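Local structure of vivid PAS protein VVD (Neurospora crassa, 3D72) at residues 8-20 with 132-146. The protein probably senses blue light as a circadian photoreceptor of the LOV class, binding a flavin-adenine dinucleotide in its PAS domain. The protein carries 1 engineered substitution. Numbering follows the deposited sequence.
Sequences GGYDIMGYLIQIM and PVRDETGEYRYSMGF. With FAD (flavin-adenine dinucleotide), chain C.
Y15 of helix 12-20 meets V133 where the N-terminal helix packs across the outer face of the PAS (LOV) antiparallel sheet; the helix crosses strand 140-146 at 78°, with 10.4 Å between the axes. Strands 132-134 and 140-146 form a hairpin with a classic beta bulge, R141 and Y142 both facing V133. With CG anti to its carbonyl carbon (chi1 -62°), Y15 lays its ring over V133, whose CG1 makes a CH-pi contact 3.6 Å from the ring centroid. D11 O lies over the rim of the opposite face, while Y15 OH reaches Y142 CE1 at 3.4 Å. An alanine here is likely to leave V133 CG1 without its aromatic lid and open a gap beside Y142. Y10 completes the Y10, Y15, Y142 cluster, its edge toward the Y142 face in an offset edge-to-face pair, planes 85° apart. Deeper in, the bent thioether of M144 packs against the helix: CE lies 3.7 Å from Y15 CB, and SD touches L16 CD2 and I19 CD1. Both methyls also abut the F146 ring edge. On the sheet's other side, S143 O lies 3.3 Å from FAD C7M. Y10 OH bonds A6 N; at the Y10 and Y142 ring edges, one water hydrogen-bonds Y10 OH at 2.6 Å and, weakly, Y142 OH.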
ATOM      1  N   GLY A   8       6.208  18.139  -4.883  1.00 19.41           N
ATOM      2  CA  GLY A   8       6.077  16.802  -5.453  1.00 20.17           C
ATOM      3  C   GLY A   8       5.054  16.055  -4.640  1.00 20.69           C
ATOM      4  O   GLY A   8       4.477  15.070  -5.111  1.00 22.36           O
ATOM      5  N   GLY A   9       4.810  16.512  -3.401  1.00 19.06           N
ATOM      6  CA  GLY A   9       3.813  15.867  -2.582  1.00 17.40           C
ATOM      7  C   GLY A   9       4.348  14.744  -1.714  1.00 15.73           C
ATOM      8  O   GLY A   9       5.550  14.499  -1.671  1.00 15.97           O
ATOM      9  N   TYR A  10       3.443  14.010  -1.072  1.00 13.15           N
ATOM     10  CA  TYR A  10       3.858  12.924  -0.200  1.00 12.03           C
ATOM     11  C   TYR A  10       3.589  11.507  -0.684  1.00 10.42           C
ATOM     12  O   TYR A  10       2.614  11.267  -1.377  1.00 10.30           O
ATOM     13  CB  TYR A  10       3.235  13.120   1.182  1.00 10.36           C
ATOM     14  CG  TYR A  10       3.690  14.405   1.823  1.00 10.42           C
ATOM     15  CD1 TYR A  10       3.022  15.599   1.579  1.00  9.87           C
ATOM     16  CD2 TYR A  10       4.850  14.441   2.595  1.00  9.08           C
ATOM     17  CE1 TYR A  10       3.512  16.811   2.086  1.00 10.69           C
ATOM     18  CE2 TYR A  10       5.347  15.639   3.105  1.00  9.61           C
ATOM     19  CZ  TYR A  10       4.674  16.820   2.841  1.00 10.28           C
ATOM     20  OH  TYR A  10       5.182  18.012   3.310  1.00 11.72           O
ATOM     21  N   ASP A  11       4.463  10.581  -0.300  1.00 10.43           N
ATOM     22  CA  ASP A  11       4.329   9.177  -0.688  1.00 11.34           C
ATOM     23  C   ASP A  11       3.309   8.454   0.190  1.00 10.69           C
ATOM     24  O   ASP A  11       3.646   7.479   0.870  1.00 10.87           O
ATOM     25  CB  ASP A  11       5.677   8.453  -0.588  1.00 13.07           C
ATOM     26  CG  ASP A  11       5.667   7.105  -1.298  1.00 16.24           C
ATOM     27  OD1 ASP A  11       4.635   6.761  -1.922  1.00 15.83           O
ATOM     28  OD2 ASP A  11       6.695   6.399  -1.234  1.00 19.75           O
ATOM     29  N   ILE A  12       2.065   8.921   0.147  1.00 10.95           N
ATOM     30  CA  ILE A  12       1.007   8.326   0.945  1.00 10.95           C
ATOM     31  C   ILE A  12       0.833   6.839   0.650  1.00 11.10           C
ATOM     32  O   ILE A  12       0.678   6.044   1.579  1.00  9.87           O
ATOM     33  CB  ILE A  12      -0.335   9.062   0.731  1.00 10.55           C
ATOM     34  CG1 ILE A  12      -0.174  10.546   1.086  1.00  9.76           C
ATOM     35  CG2 ILE A  12      -1.434   8.408   1.575  1.00 10.53           C
ATOM     36  CD1 ILE A  12       0.368  10.806   2.489  1.00  9.39           C
ATOM     37  N   MET A  13       0.870   6.444  -0.622  1.00  9.99           N
ATOM     38  CA  MET A  13       0.718   5.014  -0.935  1.00 10.52           C
ATOM     39  C   MET A  13       1.854   4.185  -0.351  1.00 10.47           C
ATOM     40  O   MET A  13       1.617   3.125   0.252  1.00  8.83           O
ATOM     41  CB  MET A  13       0.645   4.786  -2.446  1.00 12.55           C
ATOM     42  CG  MET A  13      -0.601   5.352  -3.078  1.00 16.75           C
ATOM     43  SD  MET A  13      -0.882   4.669  -4.728  1.00 23.24           S
ATOM     44  CE  MET A  13       0.215   5.650  -5.670  1.00 21.32           C
ATOM     45  N   GLY A  14       3.085   4.665  -0.520  1.00 10.15           N
ATOM     46  CA  GLY A  14       4.221   3.938   0.006  1.00 10.17           C
ATOM     47  C   GLY A  14       4.131   3.801   1.511  1.00 10.10           C
ATOM     48  O   GLY A  14       4.480   2.756   2.064  1.00  9.36           O
ATOM     49  N   TYR A  15       3.654   4.851   2.174  1.00  9.48           N
ATOM     50  CA  TYR A  15       3.536   4.825   3.623  1.00  9.34           C
ATOM     51  C   TYR A  15       2.435   3.881   4.090  1.00  9.77           C
ATOM     52  O   TYR A  15       2.574   3.238   5.129  1.00 10.25           O
ATOM     53  CB  TYR A  15       3.306   6.235   4.173  1.00 10.29           C
ATOM     54  CG  TYR A  15       4.451   7.186   3.881  1.00 10.80           C
ATOM     55  CD1 TYR A  15       5.758   6.716   3.714  1.00 12.31           C
ATOM     56  CD2 TYR A  15       4.232   8.558   3.779  1.00 11.83           C
ATOM     57  CE1 TYR A  15       6.820   7.593   3.453  1.00 12.56           C
ATOM     58  CE2 TYR A  15       5.285   9.441   3.522  1.00 11.68           C
ATOM     59  CZ  TYR A  15       6.571   8.953   3.359  1.00 12.52           C
ATOM     60  OH  TYR A  15       7.598   9.831   3.094  1.00 14.07           O
ATOM     61  N   LEU A  16       1.352   3.785   3.324  1.00 10.14           N
ATOM     62  CA  LEU A  16       0.273   2.863   3.689  1.00  9.61           C
ATOM     63  C   LEU A  16       0.805   1.434   3.559  1.00 10.29           C
ATOM     64  O   LEU A  16       0.531   0.582   4.403  1.00  9.97           O
ATOM     65  CB  LEU A  16      -0.943   3.061   2.785  1.00  9.72           C
ATOM     66  CG  LEU A  16      -1.761   4.329   3.055  1.00 10.38           C
ATOM     67  CD1 LEU A  16      -2.686   4.609   1.879  1.00 11.70           C
ATOM     68  CD2 LEU A  16      -2.572   4.156   4.339  1.00 12.56           C
ATOM     69  N   ILE A  17       1.579   1.174   2.505  1.00  9.88           N
ATOM     70  CA  ILE A  17       2.165  -0.150   2.311  1.00 10.52           C
ATOM     71  C   ILE A  17       3.125  -0.430   3.463  1.00 10.29           C
ATOM     72  O   ILE A  17       3.145  -1.524   4.023  1.00 10.95           O
ATOM     73  CB  ILE A  17       2.905  -0.226   0.951  1.00 11.30           C
ATOM     74  CG1 ILE A  17       1.876  -0.202  -0.184  1.00 12.06           C
ATOM     75  CG2 ILE A  17       3.757  -1.488   0.869  1.00 10.23           C
ATOM     76  CD1 ILE A  17       2.479   0.047  -1.557  1.00 13.29           C
ATOM     77  N   GLN A  18       3.910   0.573   3.837  1.00 10.51           N
ATOM     78  CA  GLN A  18       4.855   0.413   4.932  1.00 11.37           C
ATOM     79  C   GLN A  18       4.122   0.034   6.218  1.00 11.56           C
ATOM     80  O   GLN A  18       4.556  -0.858   6.958  1.00 12.07           O
ATOM     81  CB  GLN A  18       5.617   1.717   5.145  1.00 11.78           C
ATOM     82  CG  GLN A  18       6.553   1.697   6.330  1.00 13.64           C
ATOM     83  CD  GLN A  18       7.180   3.049   6.587  1.00 12.92           C
ATOM     84  OE1 GLN A  18       7.516   3.780   5.645  1.00 14.74           O
ATOM     85  NE2 GLN A  18       7.358   3.384   7.862  1.00 12.27           N
ATOM     86  N   ILE A  19       3.010   0.716   6.480  1.00 11.24           N
ATOM     87  CA  ILE A  19       2.232   0.447   7.683  1.00 11.63           C
ATOM     88  C   ILE A  19       1.655  -0.964   7.673  1.00 12.18           C
ATOM     89  O   ILE A  19       1.787  -1.693   8.657  1.00 12.30           O
ATOM     90  CB  ILE A  19       1.098   1.484   7.859  1.00 11.40           C
ATOM     91  CG1 ILE A  19       1.711   2.840   8.221  1.00 11.75           C
ATOM     92  CG2 ILE A  19       0.113   1.020   8.943  1.00 11.72           C
ATOM     93  CD1 ILE A  19       0.743   3.998   8.199  1.00 11.26           C
ATOM     94  N   MET A  20       1.038  -1.363   6.564  1.00 12.55           N
ATOM     95  CA  MET A  20       0.463  -2.708   6.497  1.00 13.20           C
ATOM     96  C   MET A  20       1.505  -3.824   6.547  1.00 13.68           C
ATOM     97  O   MET A  20       1.186  -4.955   6.903  1.00 15.27           O
ATOM     98  CB  MET A  20      -0.393  -2.859   5.241  1.00 12.19           C
ATOM     99  CG  MET A  20      -1.698  -2.069   5.306  1.00 10.48           C
ATOM    100  SD  MET A  20      -2.746  -2.357   3.872  1.00 11.72           S
ATOM    101  CE  MET A  20      -2.070  -1.090   2.734  1.00 11.24           C
ATOM    102  N   PRO A 132       3.687   5.867  13.487  1.00  8.91           N
ATOM    103  CA  PRO A 132       4.840   6.601  12.957  1.00  8.82           C
ATOM    104  C   PRO A 132       5.282   6.002  11.633  1.00  8.78           C
ATOM    105  O   PRO A 132       5.189   4.792  11.429  1.00  8.58           O
ATOM    106  CB  PRO A 132       5.894   6.425  14.042  1.00 10.24           C
ATOM    107  CG  PRO A 132       5.578   5.074  14.581  1.00 10.90           C
ATOM    108  CD  PRO A 132       4.069   5.110  14.691  1.00  9.81           C
ATOM    109  N   VAL A 133       5.793   6.865  10.761  1.00  8.21           N
ATOM    110  CA  VAL A 133       6.221   6.491   9.423  1.00  9.74           C
ATOM    111  C   VAL A 133       7.670   6.887   9.106  1.00 10.24           C
ATOM    112  O   VAL A 133       8.103   8.002   9.409  1.00 10.40           O
ATOM    113  CB  VAL A 133       5.266   7.157   8.391  1.00 11.51           C
ATOM    114  CG1 VAL A 133       5.703   6.859   6.979  1.00 12.61           C
ATOM    115  CG2 VAL A 133       3.845   6.658   8.627  1.00 13.09           C
ATOM    116  N   ARG A 134       8.413   5.963   8.503  1.00 10.71           N
ATOM    117  CA  ARG A 134       9.801   6.223   8.124  1.00 11.84           C
ATOM    118  C   ARG A 134       9.848   6.777   6.707  1.00 11.68           C
ATOM    119  O   ARG A 134       9.125   6.300   5.833  1.00 11.33           O
ATOM    120  CB  ARG A 134      10.612   4.923   8.156  1.00 12.76           C
ATOM    121  CG  ARG A 134      10.591   4.190   9.479  1.00 14.84           C
ATOM    122  CD  ARG A 134      11.257   2.821   9.338  1.00 17.56           C
ATOM    123  NE  ARG A 134      11.155   2.034  10.563  1.00 19.13           N
ATOM    124  CZ  ARG A 134      11.812   2.326  11.675  1.00 19.72           C
ATOM    125  NH1 ARG A 134      12.611   3.381  11.702  1.00 21.41           N
ATOM    126  NH2 ARG A 134      11.668   1.576  12.757  1.00 20.74           N
ATOM    127  N   ASP A 135      10.685   7.782   6.461  1.00 12.86           N
ATOM    128  CA  ASP A 135      10.801   8.300   5.100  1.00 14.69           C
ATOM    129  C   ASP A 135      11.979   7.602   4.414  1.00 15.73           C
ATOM    130  O   ASP A 135      12.403   6.536   4.854  1.00 14.66           O
ATOM    131  CB  ASP A 135      10.976   9.821   5.092  1.00 15.79           C
ATOM    132  CG  ASP A 135      12.243  10.271   5.776  1.00 15.24           C
ATOM    133  OD1 ASP A 135      13.008   9.415   6.264  1.00 16.30           O
ATOM    134  OD2 ASP A 135      12.467  11.497   5.822  1.00 18.04           O
ATOM    135  N   GLU A 136      12.519   8.194   3.352  1.00 17.89           N
ATOM    136  CA  GLU A 136      13.625   7.564   2.627  1.00 19.81           C
ATOM    137  C   GLU A 136      14.908   7.407   3.436  1.00 19.38           C
ATOM    138  O   GLU A 136      15.774   6.606   3.082  1.00 19.86           O
ATOM    139  CB  GLU A 136      13.920   8.332   1.333  1.00 22.86           C
ATOM    140  CG  GLU A 136      12.778   8.290   0.328  1.00 28.37           C
ATOM    141  CD  GLU A 136      12.488   6.890  -0.198  1.00 31.82           C
ATOM    142  OE1 GLU A 136      11.472   6.719  -0.908  1.00 34.56           O
ATOM    143  OE2 GLU A 136      13.275   5.961   0.089  1.00 33.75           O
ATOM    144  N   THR A 137      15.037   8.161   4.523  1.00 17.87           N
ATOM    145  CA  THR A 137      16.235   8.057   5.347  1.00 17.60           C
ATOM    146  C   THR A 137      16.172   6.809   6.220  1.00 16.78           C
ATOM    147  O   THR A 137      17.185   6.378   6.763  1.00 17.42           O
ATOM    148  CB  THR A 137      16.414   9.273   6.278  1.00 17.61           C
ATOM    149  OG1 THR A 137      15.416   9.247   7.307  1.00 16.93           O
ATOM    150  CG2 THR A 137      16.293  10.576   5.488  1.00 17.79           C
ATOM    151  N   GLY A 138      14.982   6.230   6.345  1.00 16.19           N
ATOM    152  CA  GLY A 138      14.821   5.045   7.171  1.00 15.90           C
ATOM    153  C   GLY A 138      14.493   5.394   8.612  1.00 16.45           C
ATOM    154  O   GLY A 138      14.272   4.514   9.445  1.00 17.16           O
ATOM    155  N   GLU A 139      14.467   6.683   8.927  1.00 15.44           N
ATOM    156  CA  GLU A 139      14.137   7.100  10.283  1.00 16.24           C
ATOM    157  C   GLU A 139      12.716   7.657  10.332  1.00 14.36           C
ATOM    158  O   GLU A 139      12.176   8.076   9.312  1.00 15.63           O
ATOM    159  CB  GLU A 139      15.148   8.140  10.771  1.00 16.57           C
ATOM    160  CG  GLU A 139      16.533   7.546  11.006  1.00 19.10           C
ATOM    161  CD  GLU A 139      17.526   8.543  11.572  1.00 20.38           C
ATOM    162  OE1 GLU A 139      18.558   8.104  12.120  1.00 20.44           O
ATOM    163  OE2 GLU A 139      17.285   9.764  11.463  1.00 21.54           O
ATOM    164  N   TYR A 140      12.101   7.645  11.510  1.00 14.83           N
ATOM    165  CA  TYR A 140      10.741   8.164  11.640  1.00 13.89           C
ATOM    166  C   TYR A 140      10.714   9.660  11.363  1.00 13.89           C
ATOM    167  O   TYR A 140      11.408  10.437  12.028  1.00 15.49           O
ATOM    168  CB  TYR A 140      10.193   7.871  13.037  1.00 14.54           C
ATOM    169  CG  TYR A 140       9.845   6.413  13.245  1.00 13.95           C
ATOM    170  CD1 TYR A 140       8.957   5.763  12.390  1.00 14.25           C
ATOM    171  CD2 TYR A 140      10.388   5.689  14.304  1.00 14.46           C
ATOM    172  CE1 TYR A 140       8.613   4.427  12.583  1.00 14.14           C
ATOM    173  CE2 TYR A 140      10.054   4.349  14.504  1.00 15.12           C
ATOM    174  CZ  TYR A 140       9.166   3.728  13.640  1.00 15.34           C
ATOM    175  OH  TYR A 140       8.835   2.406  13.821  1.00 16.73           O
ATOM    176  N   ARG A 141       9.907  10.063  10.383  1.00 11.64           N
ATOM    177  CA  ARG A 141       9.807  11.469   9.985  1.00 11.66           C
ATOM    178  C   ARG A 141       8.368  11.984  10.050  1.00 11.52           C
ATOM    179  O   ARG A 141       8.118  13.150  10.371  1.00 10.97           O
ATOM    180  CB  ARG A 141      10.352  11.629   8.557  1.00 13.05           C
ATOM    181  CG  ARG A 141      10.082  12.981   7.874  1.00 12.28           C
ATOM    182  CD  ARG A 141      10.747  14.121   8.615  1.00 13.08           C
ATOM    183  NE  ARG A 141      10.367  15.425   8.072  1.00 14.75           N
ATOM    184  CZ  ARG A 141      10.964  16.038   7.051  1.00 17.51           C
ATOM    185  NH1 ARG A 141      10.520  17.220   6.644  1.00 18.18           N
ATOM    186  NH2 ARG A 141      12.009  15.487   6.444  1.00 18.33           N
ATOM    187  N   TYR A 142       7.421  11.102   9.757  1.00 10.08           N
ATOM    188  CA  TYR A 142       6.017  11.490   9.764  1.00  7.67           C
ATOM    189  C   TYR A 142       5.189  10.601  10.664  1.00  8.33           C
ATOM    190  O   TYR A 142       5.660   9.596  11.178  1.00  7.85           O
ATOM    191  CB  TYR A 142       5.425  11.374   8.358  1.00  8.46           C
ATOM    192  CG  TYR A 142       6.144  12.175   7.313  1.00 10.00           C
ATOM    193  CD1 TYR A 142       6.987  11.564   6.390  1.00 10.46           C
ATOM    194  CD2 TYR A 142       5.993  13.552   7.260  1.00 10.25           C
ATOM    195  CE1 TYR A 142       7.670  12.317   5.431  1.00 12.19           C
ATOM    196  CE2 TYR A 142       6.672  14.313   6.312  1.00 10.99           C
ATOM    197  CZ  TYR A 142       7.503  13.691   5.409  1.00 12.46           C
ATOM    198  OH  TYR A 142       8.192  14.455   4.499  1.00 14.18           O
ATOM    199  N   SER A 143       3.938  10.990  10.840  1.00  8.64           N
ATOM    200  CA  SER A 143       2.998  10.184  11.602  1.00  8.36           C
ATOM    201  C   SER A 143       1.750  10.148  10.741  1.00  8.74           C
ATOM    202  O   SER A 143       1.310  11.194  10.247  1.00  7.82           O
ATOM    203  CB  SER A 143       2.662  10.818  12.952  1.00  9.79           C
ATOM    204  OG  SER A 143       1.709  10.009  13.639  1.00 11.84           O
ATOM    205  N   MET A 144       1.196   8.956  10.525  1.00  8.40           N
ATOM    206  CA  MET A 144      -0.025   8.844   9.741  1.00  8.52           C
ATOM    207  C   MET A 144      -1.172   8.585  10.705  1.00  8.20           C
ATOM    208  O   MET A 144      -1.102   7.677  11.545  1.00  7.56           O
ATOM    209  CB  MET A 144       0.045   7.704   8.716  1.00  9.09           C
ATOM    210  CG  MET A 144      -1.217   7.618   7.827  1.00 12.14           C
ATOM    211  SD  MET A 144      -1.074   6.641   6.292  1.00 16.81           S
ATOM    212  CE  MET A 144       0.142   7.669   5.362  1.00 14.10           C
ATOM    213  N   GLY A 145      -2.205   9.409  10.599  1.00  6.41           N
ATOM    214  CA  GLY A 145      -3.366   9.256  11.454  1.00  7.79           C
ATOM    215  C   GLY A 145      -4.571   8.794  10.666  1.00  9.03           C
ATOM    216  O   GLY A 145      -4.784   9.209   9.535  1.00  8.68           O
ATOM    217  N   PHE A 146      -5.358   7.915  11.283  1.00  7.41           N
ATOM    218  CA  PHE A 146      -6.568   7.366  10.691  1.00  7.88           C
ATOM    219  C   PHE A 146      -7.713   7.785  11.601  1.00  8.30           C
ATOM    220  O   PHE A 146      -7.627   7.602  12.815  1.00 11.88           O
ATOM    221  CB  PHE A 146      -6.460   5.840  10.644  1.00  7.89           C
ATOM    222  CG  PHE A 146      -5.319   5.349   9.802  1.00  8.76           C
ATOM    223  CD1 PHE A 146      -5.495   5.118   8.443  1.00 10.37           C
ATOM    224  CD2 PHE A 146      -4.064   5.141  10.361  1.00  6.70           C
ATOM    225  CE1 PHE A 146      -4.432   4.680   7.648  1.00 11.28           C
ATOM    226  CE2 PHE A 146      -2.990   4.702   9.574  1.00  8.86           C
ATOM    227  CZ  PHE A 146      -3.179   4.472   8.217  1.00  8.69           C
TER
HETATM  228  PA  FAD C 201      -0.825  19.249  25.096  1.00 23.41           P
HETATM  229  O1A FAD C 201      -1.303  20.482  24.413  1.00 23.22           O
HETATM  230  O2A FAD C 201       0.481  19.312  25.793  1.00 24.57           O
HETATM  231  O5B FAD C 201      -1.960  18.777  26.100  1.00 25.58           O
HETATM  232  C5B FAD C 201      -1.839  17.625  26.958  1.00 30.77           C
HETATM  233  C4B FAD C 201      -3.000  17.665  27.946  1.00 34.35           C
HETATM  234  O4B FAD C 201      -2.829  16.549  28.839  1.00 35.98           O
HETATM  235  C3B FAD C 201      -3.089  18.942  28.810  1.00 35.60           C
HETATM  236  O3B FAD C 201      -4.335  19.588  28.767  1.00 36.52           O
HETATM  237  C2B FAD C 201      -2.700  18.504  30.217  1.00 36.61           C
HETATM  238  O2B FAD C 201      -3.383  19.092  31.293  1.00 36.34           O
HETATM  239  C1B FAD C 201      -2.799  16.976  30.208  1.00 37.48           C
HETATM  240  N9A FAD C 201      -1.668  16.300  30.815  1.00 39.82           N
HETATM  241  C8A FAD C 201      -0.353  16.362  30.444  1.00 40.70           C
HETATM  242  N7A FAD C 201       0.455  15.649  31.192  1.00 41.33           N
HETATM  243  C5A FAD C 201      -0.386  15.096  32.142  1.00 41.49           C
HETATM  244  C6A FAD C 201      -0.130  14.209  33.248  1.00 42.38           C
HETATM  245  N6A FAD C 201       1.103  13.783  33.538  1.00 42.83           N
HETATM  246  N1A FAD C 201      -1.186  13.822  34.020  1.00 42.92           N
HETATM  247  C2A FAD C 201      -2.428  14.277  33.699  1.00 42.81           C
HETATM  248  N3A FAD C 201      -2.788  15.099  32.686  1.00 42.45           N
HETATM  249  C4A FAD C 201      -1.669  15.481  31.932  1.00 41.33           C
HETATM  250  N1  FAD C 201      -6.153  14.946  17.696  1.00  8.83           N
HETATM  251  C2  FAD C 201      -7.501  15.029  17.557  1.00  8.51           C
HETATM  252  O2  FAD C 201      -8.233  15.511  18.441  1.00 10.03           O
HETATM  253  N3  FAD C 201      -8.106  14.542  16.388  1.00 10.52           N
HETATM  254  C4  FAD C 201      -7.422  13.982  15.307  1.00  7.73           C
HETATM  255  O4  FAD C 201      -8.060  13.566  14.313  1.00  9.07           O
HETATM  256  C4X FAD C 201      -6.024  13.887  15.465  1.00  8.10           C
HETATM  257  N5  FAD C 201      -5.260  13.346  14.415  1.00  7.42           N
HETATM  258  C5X FAD C 201      -3.889  13.272  14.588  1.00  8.45           C
HETATM  259  C6  FAD C 201      -3.094  12.725  13.533  1.00  6.95           C
HETATM  260  C7  FAD C 201      -1.725  12.655  13.622  1.00  8.46           C
HETATM  261  C7M FAD C 201      -0.969  12.028  12.442  1.00  8.59           C
HETATM  262  C8  FAD C 201      -1.052  13.174  14.756  1.00  8.01           C
HETATM  263  C8M FAD C 201       0.456  13.150  14.905  1.00  8.58           C
HETATM  264  C9  FAD C 201      -1.833  13.725  15.835  1.00  7.76           C
HETATM  265  C9A FAD C 201      -3.236  13.793  15.772  1.00  7.81           C
HETATM  266  N10 FAD C 201      -4.061  14.332  16.841  1.00  7.68           N
HETATM  267  C10 FAD C 201      -5.423  14.416  16.657  1.00  8.09           C
HETATM  268  C1' FAD C 201      -3.487  14.817  18.128  1.00  8.15           C
HETATM  269  C2' FAD C 201      -2.972  16.228  18.271  1.00  9.72           C
HETATM  270  O2' FAD C 201      -2.333  16.609  17.047  1.00  9.41           O
HETATM  271  C3' FAD C 201      -2.034  16.252  19.500  1.00  9.13           C
HETATM  272  O3' FAD C 201      -0.952  15.353  19.265  1.00 10.38           O
HETATM  273  C4' FAD C 201      -2.756  15.827  20.822  1.00 10.48           C
HETATM  274  O4' FAD C 201      -3.751  16.783  21.138  1.00 10.12           O
HETATM  275  C5' FAD C 201      -1.793  15.673  22.010  1.00 12.63           C
HETATM  276  O5' FAD C 201      -0.695  16.595  21.925  1.00 14.91           O
HETATM  277  P   FAD C 201      -0.799  18.106  22.402  1.00 16.53           P
HETATM  278  O1P FAD C 201       0.352  18.792  21.809  1.00 16.28           O
HETATM  279  O2P FAD C 201      -2.133  18.666  22.074  1.00 14.47           O
HETATM  280  O3P FAD C 201      -0.636  18.113  23.998  1.00 20.21           O
HETATM  281  O   HOH W   1       7.243  17.610   4.907  1.00 13.23           O